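Local coordinates for tail protein, 43 kDa (PDB 3D37) that is of unknown function but probably forms part of the baseplate of a Mu-like phage tail, at residues 184-189 / 297-302. Residues are numbered along the deposited sequence; the frame is centred on the assembly and turned at random.
Sequences PPVATL and PGLRVH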
loop_
_atom_site.group_PDB
_atom_site.type_symbol
_atom_site.label_atom_id
_atom_site.label_comp_id
_atom_site.label_asym_id
_atom_site.label_seq_id
_atom_site.Cartn_x
_atom_site.Cartn_y
_atom_site.Cartn_z
ATOM N N PRO A 184 -35.564 29.068 4.247
ATOM C CA PRO A 184 -35.926 27.652 4.181
ATOM C C PRO A 184 -34.746 26.768 3.774
ATOM O O PRO A 184 -33.896 27.206 2.999
ATOM C CB PRO A 184 -37.027 27.612 3.103
ATOM C CG PRO A 184 -37.583 29.012 3.056
ATOM C CD PRO A 184 -36.404 29.894 3.344
ATOM N N PRO A 185 -34.685 25.538 4.297
ATOM C CA PRO A 185 -33.546 24.683 3.915
ATOM C C PRO A 185 -33.463 24.561 2.398
ATOM O O PRO A 185 -34.489 24.541 1.753
ATOM C CB PRO A 185 -33.880 23.340 4.564
ATOM C CG PRO A 185 -34.844 23.680 5.680
ATOM C CD PRO A 185 -35.616 24.860 5.222
ATOM N N VAL A 186 -32.264 24.439 1.829
ATOM C CA VAL A 186 -32.125 24.487 0.376
ATOM C C VAL A 186 -32.192 23.141 -0.238
ATOM O O VAL A 186 -32.297 23.043 -1.459
ATOM C CB VAL A 186 -30.807 25.137 -0.101
ATOM C CG1 VAL A 186 -30.825 26.600 0.286
ATOM C CG2 VAL A 186 -29.614 24.348 0.427
ATOM N N ALA A 187 -32.102 22.113 0.601
ATOM C CA ALA A 187 -31.969 20.749 0.159
ATOM C C ALA A 187 -32.330 19.824 1.317
ATOM O O ALA A 187 -32.240 20.215 2.481
ATOM C CB ALA A 187 -30.536 20.482 -0.306
ATOM N N THR A 188 -32.787 18.628 0.953
ATOM C CA THR A 188 -32.955 17.501 1.825
ATOM C C THR A 188 -32.025 16.399 1.362
ATOM O O THR A 188 -32.100 15.905 0.219
ATOM C CB THR A 188 -34.372 16.980 1.830
ATOM O OG1 THR A 188 -35.219 17.989 2.383
ATOM C CG2 THR A 188 -34.465 15.715 2.664
ATOM N N LEU A 189 -31.106 16.034 2.248
ATOM C CA LEU A 189 -30.174 14.958 1.970
ATOM C C LEU A 189 -30.553 13.772 2.841
ATOM O O LEU A 189 -30.969 13.932 3.975
ATOM C CB LEU A 189 -28.778 15.398 2.269
ATOM C CG LEU A 189 -28.237 16.589 1.481
ATOM C CD1 LEU A 189 -26.873 16.925 2.030
ATOM C CD2 LEU A 189 -28.165 16.329 -0.017
ATOM N N PRO A 297 -21.309 27.984 2.757
ATOM C CA PRO A 297 -21.711 28.196 4.179
ATOM C C PRO A 297 -22.847 29.185 4.313
ATOM O O PRO A 297 -22.853 30.154 3.566
ATOM C CB PRO A 297 -20.412 28.715 4.818
ATOM C CG PRO A 297 -19.330 28.102 3.960
ATOM C CD PRO A 297 -19.869 28.209 2.572
ATOM N N GLY A 298 -23.775 28.977 5.285
ATOM C CA GLY A 298 -24.919 29.871 5.456
ATOM C C GLY A 298 -26.226 29.269 5.007
ATOM O O GLY A 298 -27.291 29.723 5.427
ATOM N N LEU A 299 -26.142 28.218 4.202
ATOM C CA LEU A 299 -27.289 27.368 3.863
ATOM C C LEU A 299 -27.729 26.457 5.019
ATOM O O LEU A 299 -26.934 26.098 5.901
ATOM C CB LEU A 299 -26.990 26.519 2.629
ATOM C CG LEU A 299 -26.579 27.283 1.385
ATOM C CD1 LEU A 299 -26.216 26.359 0.296
ATOM C CD2 LEU A 299 -27.770 28.263 0.982
ATOM N N ARG A 300 -29.017 26.134 5.034
ATOM C CA ARG A 300 -29.565 25.156 5.979
ATOM C C ARG A 300 -29.963 23.940 5.171
ATOM O O ARG A 300 -30.390 24.076 4.027
ATOM C CB ARG A 300 -30.709 25.743 6.779
ATOM C CG ARG A 300 -30.204 26.836 7.714
ATOM C CD ARG A 300 -31.278 27.688 8.239
ATOM N NE ARG A 300 -32.164 27.045 9.211
ATOM C CZ ARG A 300 -33.439 26.751 9.008
ATOM N NH1 ARG A 300 -34.028 27.007 7.844
ATOM N NH2 ARG A 300 -34.143 26.186 9.982
ATOM N N VAL A 301 -29.721 22.752 5.741
ATOM C CA VAL A 301 -29.866 21.495 5.067
ATOM C C VAL A 301 -30.699 20.549 5.947
ATOM O O VAL A 301 -30.399 20.335 7.146
ATOM C CB VAL A 301 -28.468 20.840 4.707
ATOM C CG1 VAL A 301 -28.692 19.584 3.888
ATOM C CG2 VAL A 301 -27.564 21.819 3.945
ATOM N N HIS A 302 -31.795 20.055 5.378
ATOM C CA HIS A 302 -32.593 19.051 6.041
ATOM C C HIS A 302 -31.939 17.693 5.822
ATOM O O HIS A 302 -31.653 17.287 4.676
ATOM C CB HIS A 302 -34.033 19.092 5.492
ATOM C CG HIS A 302 -34.941 18.077 6.094
ATOM N ND1 HIS A 302 -35.979 17.508 5.395
ATOM C CD2 HIS A 302 -34.987 17.544 7.336
ATOM C CE1 HIS A 302 -36.643 16.686 6.188
ATOM N NE2 HIS A 302 -36.060 16.691 7.372
HETATM O O HOH W 1 -30.900 27.798 3.671
#
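H302 threads its backbone between A187 and L189, its N donating to A187 O at 2.9 Å and its O receiving L189 N at 2.8 Å. One residue straddled by two non-consecutive ones in this way is the signature of parallel pairing. On the more open face, the side chains of exposed T188 and partly exposed H302 lie side by side, pointing the same way. T188 OG1 reaches the edge of the imidazole near its plane and hydrogen-bonds ND1 at 3.1 Å; H302 CG stands anti to the backbone N (chi1 179°), which sets CG on the threonine's side. NE2 hydrogen-bonds D311 OD1; with both nitrogens engaged, the ring's rotation is probably fixed. By contrast, L189 CD1 meets V301 CG1 at 3.7 Å, and these two buried side chains continue onto L333 and L335 of strand 330-337.

Toward exposed P184 the ladder loses its regularity. V186 N still bonds R300 O (2.9 Å), but V186 is not in extended conformation (psi -13°), and a water joins P184 O to R300 N. V186 CG1 touches L299 CD2 at 3.5 Å, the two partly exposed side chains crossing at about a right angle. R300 NH1 comes to 3.7 Å from P185 CD, but it hydrogen-bonds S183 O, and NH2 makes a salt bridge to D338 OD2.

L299 and V301 hydrogen-bond L316 and F314 of strand 310-324 through their backbones. Strand 300-305 thus pairs in parallel with 187-191 and antiparallel with 310-324, a mixed β-sheet arrangement in a protein of phage-barrel family domains.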